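Local coordinates for protein DNA photolyase (Agrobacterium tumefaciens, PDB 4U63) that repairs UV-induced cyclobutane pyrimidine dimers in DNA with light, as a class III photolyase carrying a flavin (FAD) and a methenyltetrahydrofolate antenna, at residues A[54-60]-A[91-97]; A[72-77]-A[219-225]; A[354-360]-A[386-392]. One frame throughout, in Å; residues are numbered along the deposited sequence.

Contact 1. Residues A[54-60]-A[91-97]. With SO4 (sulfate ion), chain H.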
loop_
_atom_site.group_PDB
_atom_site.type_symbol
_atom_site.label_atom_id
_atom_site.label_comp_id
_atom_site.label_asym_id
_atom_site.label_seq_id
_atom_site.Cartn_x
_atom_site.Cartn_y
_atom_site.Cartn_z
ATOM N N ILE A 54 -16.262 19.558 -12.608
ATOM C CA ILE A 54 -16.372 19.788 -11.171
ATOM C C ILE A 54 -15.687 18.636 -10.421
ATOM O O ILE A 54 -16.325 17.613 -10.137
ATOM C CB ILE A 54 -17.846 19.878 -10.713
ATOM C CG1 ILE A 54 -18.683 20.772 -11.648
ATOM C CG2 ILE A 54 -17.922 20.359 -9.263
ATOM C CD1 ILE A 54 -18.249 22.215 -11.712
ATOM N N PRO A 55 -14.387 18.788 -10.107
ATOM C CA PRO A 55 -13.702 17.770 -9.315
ATOM C C PRO A 55 -14.093 17.843 -7.846
ATOM O O PRO A 55 -14.127 18.935 -7.272
ATOM C CB PRO A 55 -12.222 18.125 -9.489
ATOM C CG PRO A 55 -12.172 18.965 -10.703
ATOM C CD PRO A 55 -13.426 19.765 -10.632
ATOM N N VAL A 56 -14.383 16.690 -7.254
ATOM C CA VAL A 56 -14.742 16.608 -5.837
ATOM C C VAL A 56 -14.039 15.424 -5.178
ATOM O O VAL A 56 -13.904 14.348 -5.777
ATOM C CB VAL A 56 -16.283 16.518 -5.635
ATOM C CG1 VAL A 56 -16.871 15.267 -6.274
ATOM C CG2 VAL A 56 -16.644 16.593 -4.150
ATOM N N TYR A 57 -13.583 15.642 -3.950
ATOM C CA TYR A 57 -13.109 14.567 -3.090
ATOM C C TYR A 57 -14.001 14.576 -1.852
ATOM O O TYR A 57 -14.150 15.612 -1.196
ATOM C CB TYR A 57 -11.644 14.739 -2.682
ATOM C CG TYR A 57 -11.179 13.612 -1.788
ATOM C CD1 TYR A 57 -11.387 13.665 -0.416
ATOM C CD2 TYR A 57 -10.575 12.470 -2.316
ATOM C CE1 TYR A 57 -10.995 12.637 0.410
ATOM C CE2 TYR A 57 -10.172 11.424 -1.483
ATOM C CZ TYR A 57 -10.388 11.519 -0.116
ATOM O OH TYR A 57 -10.017 10.509 0.753
ATOM N N ILE A 58 -14.577 13.419 -1.550
ATOM C CA ILE A 58 -15.493 13.249 -0.449
ATOM C C ILE A 58 -14.840 12.426 0.658
ATOM O O ILE A 58 -14.263 11.365 0.413
ATOM C CB ILE A 58 -16.789 12.546 -0.923
ATOM C CG1 ILE A 58 -17.489 13.408 -1.983
ATOM C CG2 ILE A 58 -17.734 12.268 0.248
ATOM C CD1 ILE A 58 -18.649 12.729 -2.678
ATOM N N ARG A 59 -14.954 12.926 1.880
ATOM C CA ARG A 59 -14.547 12.199 3.061
ATOM C C ARG A 59 -15.733 11.295 3.416
ATOM O O ARG A 59 -16.707 11.739 4.016
ATOM C CB ARG A 59 -14.208 13.189 4.174
ATOM C CG ARG A 59 -13.380 12.645 5.316
ATOM C CD ARG A 59 -12.598 13.764 5.999
ATOM N NE ARG A 59 -13.457 14.852 6.491
ATOM C CZ ARG A 59 -13.398 15.404 7.711
ATOM N NH1 ARG A 59 -12.500 15.008 8.618
ATOM N NH2 ARG A 59 -14.246 16.381 8.026
ATOM N N GLU A 60 -15.646 10.039 2.982
ATOM C CA GLU A 60 -16.654 9.022 3.257
ATOM C C GLU A 60 -16.430 8.437 4.648
ATOM O O GLU A 60 -15.338 8.537 5.207
ATOM C CB GLU A 60 -16.557 7.874 2.249
ATOM C CG GLU A 60 -16.843 8.215 0.801
ATOM C CD GLU A 60 -16.544 7.040 -0.111
ATOM O OE1 GLU A 60 -15.384 6.898 -0.527
ATOM O OE2 GLU A 60 -17.461 6.252 -0.415
ATOM N N ARG A 91 -10.393 23.463 -9.842
ATOM C CA ARG A 91 -10.278 23.462 -8.389
ATOM C C ARG A 91 -10.651 22.081 -7.923
ATOM O O ARG A 91 -11.216 21.299 -8.692
ATOM C CB ARG A 91 -11.256 24.428 -7.745
ATOM C CG ARG A 91 -11.039 25.895 -8.038
ATOM C CD ARG A 91 -11.934 26.701 -7.119
ATOM N NE ARG A 91 -11.956 28.113 -7.452
ATOM C CZ ARG A 91 -12.683 29.023 -6.809
ATOM N NH1 ARG A 91 -13.462 28.671 -5.786
ATOM N NH2 ARG A 91 -12.635 30.290 -7.193
ATOM N N LEU A 92 -10.351 21.790 -6.662
ATOM C CA LEU A 92 -10.821 20.578 -6.015
ATOM C C LEU A 92 -11.808 20.947 -4.912
ATOM O O LEU A 92 -11.441 21.581 -3.934
ATOM C CB LEU A 92 -9.657 19.775 -5.431
ATOM C CG LEU A 92 -10.010 18.443 -4.759
ATOM C CD1 LEU A 92 -10.616 17.440 -5.743
ATOM C CD2 LEU A 92 -8.782 17.834 -4.112
ATOM N N VAL A 93 -13.061 20.553 -5.090
ATOM C CA VAL A 93 -14.082 20.719 -4.055
ATOM C C VAL A 93 -13.897 19.629 -2.996
ATOM O O VAL A 93 -13.823 18.440 -3.317
ATOM C CB VAL A 93 -15.507 20.626 -4.632
ATOM C CG1 VAL A 93 -16.553 20.746 -3.526
ATOM C CG2 VAL A 93 -15.738 21.701 -5.681
ATOM N N LEU A 94 -13.829 20.042 -1.735
ATOM C CA LEU A 94 -13.740 19.116 -0.618
ATOM C C LEU A 94 -15.073 19.081 0.103
ATOM O O LEU A 94 -15.676 20.119 0.350
ATOM C CB LEU A 94 -12.645 19.552 0.346
ATOM C CG LEU A 94 -11.222 19.621 -0.214
ATOM C CD1 LEU A 94 -10.275 19.978 0.919
ATOM C CD2 LEU A 94 -10.788 18.320 -0.890
ATOM N N ALA A 95 -15.523 17.882 0.441
ATOM C CA ALA A 95 -16.795 17.692 1.128
ATOM C C ALA A 95 -16.733 16.477 2.045
ATOM O O ALA A 95 -16.015 15.520 1.765
ATOM C CB ALA A 95 -17.907 17.532 0.112
ATOM N N SER A 96 -17.481 16.526 3.145
ATOM C CA SER A 96 -17.509 15.428 4.107
ATOM C C SER A 96 -18.934 14.964 4.337
ATOM O O SER A 96 -19.837 15.784 4.482
ATOM C CB SER A 96 -16.910 15.865 5.445
ATOM O OG SER A 96 -15.618 16.400 5.270
ATOM N N GLY A 97 -19.132 13.650 4.350
ATOM C CA GLY A 97 -20.424 13.069 4.723
ATOM C C GLY A 97 -20.887 12.021 3.741
ATOM O O GLY A 97 -20.068 11.352 3.112
HETATM S S SO4 H . -14.666 32.237 -4.784
HETATM O O1 SO4 H . -14.190 32.949 -5.989
HETATM O O2 SO4 H . -15.515 33.144 -3.987
HETATM O O3 SO4 H . -15.446 31.048 -5.187
HETATM O O4 SO4 H . -13.505 31.819 -3.971
#

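Contact 2. Residues A[72-77]-A[219-225]. With MHF (5,10-methenyl-6,7,8-trihydrofolic acid), chain B.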
loop_
_atom_site.group_PDB
_atom_site.type_symbol
_atom_site.label_atom_id
_atom_site.label_comp_id
_atom_site.label_asym_id
_atom_site.label_seq_id
_atom_site.Cartn_x
_atom_site.Cartn_y
_atom_site.Cartn_z
ATOM N N TRP A 72 -1.598 11.309 6.974
ATOM C CA TRP A 72 -0.504 12.221 6.639
ATOM C C TRP A 72 -0.320 12.259 5.130
ATOM O O TRP A 72 -0.221 13.338 4.544
ATOM C CB TRP A 72 0.798 11.790 7.315
ATOM C CG TRP A 72 1.980 12.632 6.985
ATOM C CD1 TRP A 72 2.426 13.703 7.686
ATOM C CD2 TRP A 72 2.882 12.466 5.880
ATOM N NE1 TRP A 72 3.542 14.223 7.089
ATOM C CE2 TRP A 72 3.850 13.485 5.979
ATOM C CE3 TRP A 72 2.965 11.558 4.817
ATOM C CZ2 TRP A 72 4.890 13.627 5.056
ATOM C CZ3 TRP A 72 4.003 11.698 3.892
ATOM C CH2 TRP A 72 4.951 12.725 4.022
ATOM N N TRP A 73 -0.287 11.079 4.515
ATOM C CA TRP A 73 -0.143 10.962 3.067
ATOM C C TRP A 73 -1.282 11.687 2.336
ATOM O O TRP A 73 -1.045 12.475 1.403
ATOM C CB TRP A 73 -0.088 9.490 2.629
ATOM C CG TRP A 73 0.352 9.372 1.214
ATOM C CD1 TRP A 73 -0.426 9.512 0.103
ATOM C CD2 TRP A 73 1.686 9.147 0.745
ATOM N NE1 TRP A 73 0.336 9.372 -1.029
ATOM C CE2 TRP A 73 1.636 9.144 -0.666
ATOM C CE3 TRP A 73 2.920 8.934 1.382
ATOM C CZ2 TRP A 73 2.771 8.938 -1.458
ATOM C CZ3 TRP A 73 4.045 8.723 0.589
ATOM C CH2 TRP A 73 3.960 8.734 -0.815
ATOM N N LEU A 74 -2.510 11.424 2.768
ATOM C CA LEU A 74 -3.688 11.975 2.106
ATOM C C LEU A 74 -3.708 13.490 2.125
ATOM O O LEU A 74 -4.048 14.110 1.127
ATOM C CB LEU A 74 -4.975 11.441 2.735
ATOM C CG LEU A 74 -6.286 12.004 2.157
ATOM C CD1 LEU A 74 -6.459 11.567 0.716
ATOM C CD2 LEU A 74 -7.495 11.581 2.977
ATOM N N HIS A 75 -3.363 14.085 3.264
ATOM C CA HIS A 75 -3.312 15.539 3.357
ATOM C C HIS A 75 -2.444 16.122 2.240
ATOM O O HIS A 75 -2.870 16.991 1.470
ATOM C CB HIS A 75 -2.745 15.969 4.700
ATOM C CG HIS A 75 -2.605 17.446 4.838
ATOM N ND1 HIS A 75 -3.570 18.233 5.429
ATOM C CD2 HIS A 75 -1.620 18.288 4.444
ATOM C CE1 HIS A 75 -3.182 19.494 5.400
ATOM N NE2 HIS A 75 -2.002 19.555 4.807
ATOM N N HIS A 76 -1.218 15.637 2.162
ATOM C CA HIS A 76 -0.269 16.155 1.181
ATOM C C HIS A 76 -0.676 15.815 -0.244
ATOM O O HIS A 76 -0.488 16.624 -1.144
ATOM C CB HIS A 76 1.121 15.646 1.489
ATOM C CG HIS A 76 1.677 16.226 2.741
ATOM N ND1 HIS A 76 1.928 17.570 2.879
ATOM C CD2 HIS A 76 2.027 15.654 3.912
ATOM C CE1 HIS A 76 2.408 17.806 4.083
ATOM N NE2 HIS A 76 2.484 16.659 4.729
ATOM N N SER A 77 -1.249 14.633 -0.435
ATOM C CA SER A 77 -1.751 14.232 -1.734
ATOM C C SER A 77 -2.866 15.159 -2.221
ATOM O O SER A 77 -2.863 15.573 -3.368
ATOM C CB SER A 77 -2.254 12.791 -1.705
ATOM O OG SER A 77 -2.490 12.351 -3.026
ATOM N N PHE A 219 9.094 11.559 7.752
ATOM C CA PHE A 219 8.427 11.042 6.550
ATOM C C PHE A 219 8.872 11.818 5.311
ATOM O O PHE A 219 9.105 11.227 4.263
ATOM C CB PHE A 219 6.905 11.132 6.675
ATOM C CG PHE A 219 6.271 10.048 7.505
ATOM C CD1 PHE A 219 6.976 9.361 8.503
ATOM C CD2 PHE A 219 4.938 9.727 7.297
ATOM C CE1 PHE A 219 6.354 8.382 9.250
ATOM C CE2 PHE A 219 4.311 8.750 8.043
ATOM C CZ PHE A 219 5.019 8.070 9.015
ATOM N N SER A 220 9.013 13.142 5.443
ATOM C CA SER A 220 9.398 13.981 4.312
ATOM C C SER A 220 10.831 13.729 3.819
ATOM O O SER A 220 11.171 14.145 2.713
ATOM C CB SER A 220 9.226 15.466 4.642
ATOM O OG SER A 220 10.017 15.837 5.757
ATOM N N ASP A 221 11.660 13.059 4.626
ATOM C CA ASP A 221 13.011 12.667 4.205
ATOM C C ASP A 221 12.951 11.623 3.105
ATOM O O ASP A 221 13.864 11.527 2.274
ATOM C CB ASP A 221 13.821 12.102 5.386
ATOM C CG ASP A 221 14.131 13.144 6.450
ATOM O OD1 ASP A 221 14.079 14.359 6.156
ATOM O OD2 ASP A 221 14.442 12.742 7.591
ATOM N N ILE A 222 11.873 10.835 3.120
ATOM C CA ILE A 222 11.661 9.754 2.184
ATOM C C ILE A 222 10.583 10.052 1.138
ATOM O O ILE A 222 10.701 9.626 -0.014
ATOM C CB ILE A 222 11.207 8.477 2.940
ATOM C CG1 ILE A 222 12.096 8.206 4.168
ATOM C CG2 ILE A 222 11.172 7.276 2.006
ATOM C CD1 ILE A 222 13.574 8.042 3.869
ATOM N N TRP A 223 9.535 10.765 1.539
ATOM C CA TRP A 223 8.317 10.851 0.742
ATOM C C TRP A 223 7.937 12.250 0.295
ATOM O O TRP A 223 8.116 13.213 1.036
ATOM C CB TRP A 223 7.149 10.299 1.559
ATOM C CG TRP A 223 7.346 8.898 2.012
ATOM C CD1 TRP A 223 7.403 8.454 3.296
ATOM C CD2 TRP A 223 7.507 7.748 1.180
ATOM N NE1 TRP A 223 7.595 7.093 3.318
ATOM C CE2 TRP A 223 7.663 6.634 2.030
ATOM C CE3 TRP A 223 7.542 7.552 -0.206
ATOM C CZ2 TRP A 223 7.849 5.329 1.536
ATOM C CZ3 TRP A 223 7.728 6.272 -0.696
ATOM C CH2 TRP A 223 7.879 5.168 0.175
ATOM N N THR A 224 7.387 12.324 -0.920
ATOM C CA THR A 224 6.764 13.536 -1.467
ATOM C C THR A 224 5.425 13.090 -2.055
ATOM O O THR A 224 5.344 12.720 -3.230
ATOM C CB THR A 224 7.661 14.182 -2.540
ATOM O OG1 THR A 224 8.920 14.503 -1.955
ATOM C CG2 THR A 224 7.051 15.463 -3.113
ATOM N N PRO A 225 4.366 13.087 -1.234
ATOM C CA PRO A 225 3.087 12.590 -1.739
ATOM C C PRO A 225 2.544 13.385 -2.921
ATOM O O PRO A 225 2.757 14.590 -3.016
ATOM C CB PRO A 225 2.164 12.727 -0.524
ATOM C CG PRO A 225 3.075 12.561 0.624
ATOM C CD PRO A 225 4.288 13.351 0.212
HETATM N N1 MHF B . 2.750 5.621 11.777
HETATM C C2 MHF B . 4.084 5.691 11.717
HETATM N NA2 MHF B . 4.691 5.145 10.646
HETATM N N3 MHF B . 4.837 6.308 12.690
HETATM C C4 MHF B . 4.251 6.854 13.771
HETATM O O4 MHF B . 4.916 7.407 14.663
HETATM C C4A MHF B . 2.786 6.793 13.865
HETATM N N5 MHF B . 2.044 7.263 14.935
HETATM C C6 MHF B . 0.680 6.797 15.196
HETATM C C7 MHF B . -0.050 6.836 13.849
HETATM N N8 MHF B . 0.697 6.069 12.845
HETATM C C8A MHF B . 2.048 6.116 12.797
HETATM C C9 MHF B . 0.166 7.737 16.304
HETATM N N10 MHF B . 1.259 8.709 16.509
HETATM C C11 MHF B . 2.476 8.097 15.999
HETATM C C12 MHF B . 1.704 10.755 20.190
HETATM C C13 MHF B . 2.774 9.990 19.704
HETATM C C14 MHF B . 2.658 9.299 18.512
HETATM C C15 MHF B . 1.455 9.346 17.772
HETATM C C16 MHF B . 0.405 10.126 18.239
HETATM C C17 MHF B . 0.525 10.823 19.438
HETATM C C MHF B . 1.809 11.537 21.474
HETATM O O MHF B . 0.912 12.329 21.718
HETATM N N MHF B . 2.885 11.407 22.261
HETATM C CA MHF B . 3.169 12.235 23.422
HETATM C CB MHF B . 3.127 11.435 24.724
HETATM C CG MHF B . 2.131 10.278 24.709
HETATM C CD MHF B . 2.609 9.036 23.977
HETATM O OE1 MHF B . 3.795 8.948 23.594
HETATM O OE2 MHF B . 1.784 8.122 23.773
HETATM C CT MHF B . 4.529 12.867 23.265
HETATM O O1 MHF B . 4.588 14.101 23.072
HETATM O O2 MHF B . 5.557 12.152 23.325
#

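Contact 3. Residues A[354-360]-A[386-392]. With MHF (5,10-methenyl-6,7,8-trihydrofolic acid), chain B.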
loop_
_atom_site.group_PDB
_atom_site.type_symbol
_atom_site.label_atom_id
_atom_site.label_comp_id
_atom_site.label_asym_id
_atom_site.label_seq_id
_atom_site.Cartn_x
_atom_site.Cartn_y
_atom_site.Cartn_z
ATOM N N LEU A 354 9.671 1.304 10.311
ATOM C CA LEU A 354 8.252 1.545 10.111
ATOM C C LEU A 354 7.769 2.762 10.901
ATOM O O LEU A 354 7.101 3.650 10.354
ATOM C CB LEU A 354 7.468 0.297 10.521
ATOM C CG LEU A 354 5.943 0.324 10.494
ATOM C CD1 LEU A 354 5.412 0.704 9.122
ATOM C CD2 LEU A 354 5.413 -1.034 10.923
ATOM N N TRP A 355 8.115 2.812 12.177
ATOM C CA TRP A 355 7.721 3.932 13.025
ATOM C C TRP A 355 8.278 5.266 12.512
ATOM O O TRP A 355 7.568 6.277 12.518
ATOM C CB TRP A 355 8.177 3.702 14.464
ATOM C CG TRP A 355 7.543 4.602 15.453
ATOM C CD1 TRP A 355 8.159 5.560 16.199
ATOM C CD2 TRP A 355 6.160 4.629 15.822
ATOM N NE1 TRP A 355 7.250 6.186 17.006
ATOM C CE2 TRP A 355 6.013 5.634 16.798
ATOM C CE3 TRP A 355 5.032 3.904 15.422
ATOM C CZ2 TRP A 355 4.778 5.928 17.387
ATOM C CZ3 TRP A 355 3.799 4.201 16.008
ATOM C CH2 TRP A 355 3.687 5.200 16.975
ATOM N N GLN A 356 9.530 5.262 12.054
ATOM C CA GLN A 356 10.208 6.497 11.636
ATOM C C GLN A 356 9.808 6.994 10.253
ATOM O O GLN A 356 9.630 8.194 10.063
ATOM C CB GLN A 356 11.726 6.309 11.659
ATOM C CG GLN A 356 12.493 7.606 11.468
ATOM C CD GLN A 356 13.998 7.416 11.421
ATOM O OE1 GLN A 356 14.506 6.296 11.526
ATOM N NE2 GLN A 356 14.723 8.523 11.260
ATOM N N HIS A 357 9.695 6.076 9.290
ATOM C CA HIS A 357 9.510 6.434 7.881
ATOM C C HIS A 357 8.182 6.004 7.239
ATOM O O HIS A 357 7.926 6.322 6.072
ATOM C CB HIS A 357 10.665 5.850 7.063
ATOM C CG HIS A 357 11.995 6.460 7.376
ATOM N ND1 HIS A 357 13.164 5.730 7.385
ATOM C CD2 HIS A 357 12.341 7.727 7.703
ATOM C CE1 HIS A 357 14.171 6.519 7.688
ATOM N NE2 HIS A 357 13.702 7.739 7.896
ATOM N N GLY A 358 7.345 5.288 7.977
ATOM C CA GLY A 358 6.059 4.861 7.452
ATOM C C GLY A 358 6.141 3.760 6.420
ATOM O O GLY A 358 5.202 3.564 5.655
ATOM N N THR A 359 7.252 3.033 6.405
ATOM C CA THR A 359 7.428 1.925 5.482
ATOM C C THR A 359 8.435 0.940 6.049
ATOM O O THR A 359 9.114 1.229 7.021
ATOM C CB THR A 359 7.872 2.413 4.087
ATOM O OG1 THR A 359 7.730 1.352 3.143
ATOM C CG2 THR A 359 9.315 2.928 4.097
ATOM N N MET A 360 8.529 -0.222 5.419
ATOM C CA MET A 360 9.478 -1.233 5.837
ATOM C C MET A 360 9.903 -2.028 4.623
ATOM O O MET A 360 9.081 -2.320 3.741
ATOM C CB MET A 360 8.852 -2.148 6.895
ATOM C CG MET A 360 9.843 -3.071 7.599
ATOM S SD MET A 360 9.086 -4.314 8.659
ATOM C CE MET A 360 7.970 -3.300 9.636
ATOM N N TRP A 386 -1.877 -3.181 12.962
ATOM C CA TRP A 386 -0.753 -2.286 13.274
ATOM C C TRP A 386 -0.183 -1.699 11.977
ATOM O O TRP A 386 0.036 -0.496 11.874
ATOM C CB TRP A 386 0.359 -3.004 14.049
ATOM C CG TRP A 386 1.527 -2.088 14.343
ATOM C CD1 TRP A 386 2.756 -2.086 13.727
ATOM C CD2 TRP A 386 1.559 -1.020 15.294
ATOM N NE1 TRP A 386 3.546 -1.089 14.252
ATOM C CE2 TRP A 386 2.840 -0.421 15.213
ATOM C CE3 TRP A 386 0.637 -0.516 16.208
ATOM C CZ2 TRP A 386 3.215 0.663 16.018
ATOM C CZ3 TRP A 386 1.018 0.566 17.022
ATOM C CH2 TRP A 386 2.291 1.136 16.914
ATOM N N PHE A 387 0.016 -2.564 10.979
ATOM C CA PHE A 387 0.503 -2.127 9.667
ATOM C C PHE A 387 -0.462 -1.142 9.012
ATOM O O PHE A 387 -0.038 -0.179 8.392
ATOM C CB PHE A 387 0.723 -3.330 8.739
ATOM C CG PHE A 387 2.086 -3.977 8.860
ATOM C CD1 PHE A 387 2.839 -3.918 10.039
ATOM C CD2 PHE A 387 2.616 -4.670 7.782
ATOM C CE1 PHE A 387 4.080 -4.531 10.122
ATOM C CE2 PHE A 387 3.860 -5.282 7.865
ATOM C CZ PHE A 387 4.595 -5.214 9.029
ATOM N N ARG A 388 -1.759 -1.394 9.145
ATOM C CA ARG A 388 -2.787 -0.487 8.621
ATOM C C ARG A 388 -2.645 0.938 9.153
ATOM O O ARG A 388 -2.921 1.894 8.431
ATOM C CB ARG A 388 -4.200 -1.005 8.934
ATOM C CG ARG A 388 -4.949 -1.543 7.731
ATOM C CD ARG A 388 -6.202 -2.329 8.122
ATOM N NE ARG A 388 -6.910 -1.751 9.268
ATOM C CZ ARG A 388 -7.653 -2.442 10.142
ATOM N NH1 ARG A 388 -7.807 -3.767 10.033
ATOM N NH2 ARG A 388 -8.247 -1.799 11.148
ATOM N N ASP A 389 -2.226 1.072 10.411
ATOM C CA ASP A 389 -2.099 2.384 11.051
ATOM C C ASP A 389 -0.767 3.072 10.773
ATOM O O ASP A 389 -0.664 4.305 10.926
ATOM C CB ASP A 389 -2.293 2.264 12.569
ATOM C CG ASP A 389 -2.575 3.618 13.241
ATOM O OD1 ASP A 389 -3.355 4.441 12.704
ATOM O OD2 ASP A 389 -2.023 3.864 14.323
ATOM N N THR A 390 0.245 2.298 10.375
ATOM C CA THR A 390 1.625 2.810 10.321
ATOM C C THR A 390 2.270 2.872 8.936
ATOM O O THR A 390 3.263 3.576 8.759
ATOM C CB THR A 390 2.539 1.983 11.237
ATOM O OG1 THR A 390 2.404 0.592 10.917
ATOM C CG2 THR A 390 2.169 2.203 12.701
ATOM N N LEU A 391 1.720 2.134 7.976
ATOM C CA LEU A 391 2.217 2.157 6.599
ATOM C C LEU A 391 1.583 3.259 5.780
ATOM O O LEU A 391 0.365 3.338 5.692
ATOM C CB LEU A 391 1.914 0.841 5.888
ATOM C CG LEU A 391 2.666 -0.425 6.322
ATOM C CD1 LEU A 391 2.032 -1.656 5.676
ATOM C CD2 LEU A 391 4.143 -0.327 5.958
ATOM N N VAL A 392 2.414 4.103 5.154
ATOM C CA VAL A 392 1.893 5.030 4.149
ATOM C C VAL A 392 1.297 4.270 2.943
ATOM O O VAL A 392 0.401 4.791 2.284
ATOM C CB VAL A 392 2.911 6.097 3.684
ATOM C CG1 VAL A 392 3.196 7.085 4.821
ATOM C CG2 VAL A 392 4.199 5.490 3.141
HETATM N N1 MHF B . 2.750 5.621 11.777
HETATM C C2 MHF B . 4.084 5.691 11.717
HETATM N NA2 MHF B . 4.691 5.145 10.646
HETATM N N3 MHF B . 4.837 6.308 12.690
HETATM C C4 MHF B . 4.251 6.854 13.771
HETATM O O4 MHF B . 4.916 7.407 14.663
HETATM C C4A MHF B . 2.786 6.793 13.865
HETATM N N5 MHF B . 2.044 7.263 14.935
HETATM C C6 MHF B . 0.680 6.797 15.196
HETATM C C7 MHF B . -0.050 6.836 13.849
HETATM N N8 MHF B . 0.697 6.069 12.845
HETATM C C8A MHF B . 2.048 6.116 12.797
HETATM C C9 MHF B . 0.166 7.737 16.304
HETATM N N10 MHF B . 1.259 8.709 16.509
HETATM C C11 MHF B . 2.476 8.097 15.999
HETATM C C12 MHF B . 1.704 10.755 20.190
HETATM C C13 MHF B . 2.774 9.990 19.704
HETATM C C14 MHF B . 2.658 9.299 18.512
HETATM C C15 MHF B . 1.455 9.346 17.772
HETATM C C16 MHF B . 0.405 10.126 18.239
HETATM C C17 MHF B . 0.525 10.823 19.438
HETATM C C MHF B . 1.809 11.537 21.474
HETATM O O MHF B . 0.912 12.329 21.718
HETATM N N MHF B . 2.885 11.407 22.261
HETATM C CA MHF B . 3.169 12.235 23.422
HETATM C CB MHF B . 3.127 11.435 24.724
HETATM C CG MHF B . 2.131 10.278 24.709
HETATM C CD MHF B . 2.609 9.036 23.977
HETATM O OE1 MHF B . 3.795 8.948 23.594
HETATM O OE2 MHF B . 1.784 8.122 23.773
HETATM C CT MHF B . 4.529 12.867 23.265
HETATM O O1 MHF B . 4.588 14.101 23.072
HETATM O O2 MHF B . 5.557 12.152 23.325
#

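Contact 1. Residues A[54-60]-A[91-97]
Val56 and Val93, Tyr57 and Leu94, Ile58 and Ala95, and Arg59 and Ser96 sit opposite one another in a parallel ladder, the two strands of a beta-alpha-beta unit whose crossover is helix 68-87. It forms one margin of the five-stranded, Rossmann-like sheet of the photolyase domain, with 93-96 as an edge strand.

Five backbone hydrogen bonds join the pair, from Val93 N on Pro55 O (2.9 Å) to Gly97 N on Arg59 O. Val56 CA adds a CA-H...O contact to Val93 O at 3.2 Å.

Apolar contacts lie on both faces. On one, Val56 CG2 stands 4.2 Å from Val93 CG1, and helix 99-110 covers Val56, Ile58 and Ala95. On the other, Leu92 CD1 lies by Pro55 CB and Tyr57 CB, and Leu94 CD2 comes within 4.1 Å of Tyr57 CB; Leu85 of helix 68-87 packs on Pro55 and Leu92.

At the start, Arg91 reaches out with an extended chain, its NH1 bonding sulfate O3 (3.2 Å) and its NH2 giving a weak bond to O1; the ion probably comes from the crystallisation liquor. At the far end of the ladder a bend at chi3 (57°) turns the Arg59 guanidinium side-on to Ser96, whose OG also bonds Glu201. Both Arg59 NE, at 2.9 Å, and Arg59 NH2, at 3.1 Å, point at that single Ser96 OG, which lies in the guanidinium plane.

Contact 2. Residues A[72-77]-A[219-225]
Trp72, its CG trans to the backbone N (chi1 178°), carries its indole out from the helix and offers a face to Phe219. The two rings form an edge-to-face pair, planes at 79° and centroids 5.2 Å apart, with Phe219 CD2 along the approaching edge. Phe219 CB sits over the same six-membered ring as a CH-pi contact, and His76 CD2 covers the opposite face, clamping the indole. Pro225 CG also comes to 3.5 Å from Trp72 CZ3.

Trp73 is turned differently. Pro225 lies over one face of its indole, with CG 3.7 Å from the centroid of the Trp73 six-membered ring, while the CZ3 edge of Trp73 points toward the face of Trp223, off its centre, in an offset edge-to-face pair. Outside the contact, Trp73 NE1 bonds Glu268. One turn on, His76 CB touches Pro225 CB at 3.7 Å, and the backbone of Ser77 borders the same proline.

Phe219 also has an edge on the antenna: its CZ approaches MHF NA2 at 3.4 Å. This interlocked aromatic cluster, with a proline laid on a tryptophan, joins helix 68-87 of the photolyase domain to the wall of the methenyltetrahydrofolate pocket.

Contact 3. Residues A[354-360]-A[386-392]
Trp355 and Trp386 lie almost coplanar, planes 10° apart, and meet rim to rim: Trp355 CZ3 is 3.5 Å from Trp386 CH2, and neither ring covers the other. Trp355 instead gives a face to the antenna pterin, whose O4 sits over the centre of the indole. Thr390 CG2 lies against a face of Trp386.

Leu354 runs crosswise to Thr390 and Leu391. With its CG trans to the backbone N (chi1 176°), it sends CD2 toward Thr390 OG1 and the Trp386 and Phe387 rings, and CD1 to Leu391 CD2 at 3.6 Å. Thr390 OG1 itself donates to Trp386 O (2.8 Å), from above the carbonyl plane. The Met360 side chain crosses Phe387 at about a right angle, its CE at Phe387 CZ; Met360, Phe387 and Leu391 all touch FAD.

The polar link between the segments is Val392 N to Gly358 O, 2.9 Å and in the carbonyl plane on a lone pair.

MHF NA2 bonds Leu354 O and Thr390 O, the latter at 2.8 Å, and MHF N8 gives a nearly straight bond (176°) to Asp389 O. These pterin donors thus meet main-chain acceptors from the last turns of two helices, while Trp355 covers its O4 side.

From the sheet margin to the chromophores, the contacts follow one another through the fold. Contact 1 pairs the strands that helix 68-87 connects, and contact 2 uses that helix; their centres are about 20 Å apart, and they touch where Tyr57 OH packs on Leu74 CD2 at 3.5 Å. Contact 2 and contact 3, centres about 12 Å apart, are joined directly: Trp223 NE1 lies 2.9 Å from His357 O, a probable hydrogen bond, and the Phe219 ring packs against Gln356 O and Gly358 N. Both touch the methenyltetrahydrofolate, and contact 3 touches both chromophores. Contact 1 stays remote, its nearest atoms about 12 Å from contact 3, and belongs to the photolyase-domain sheet.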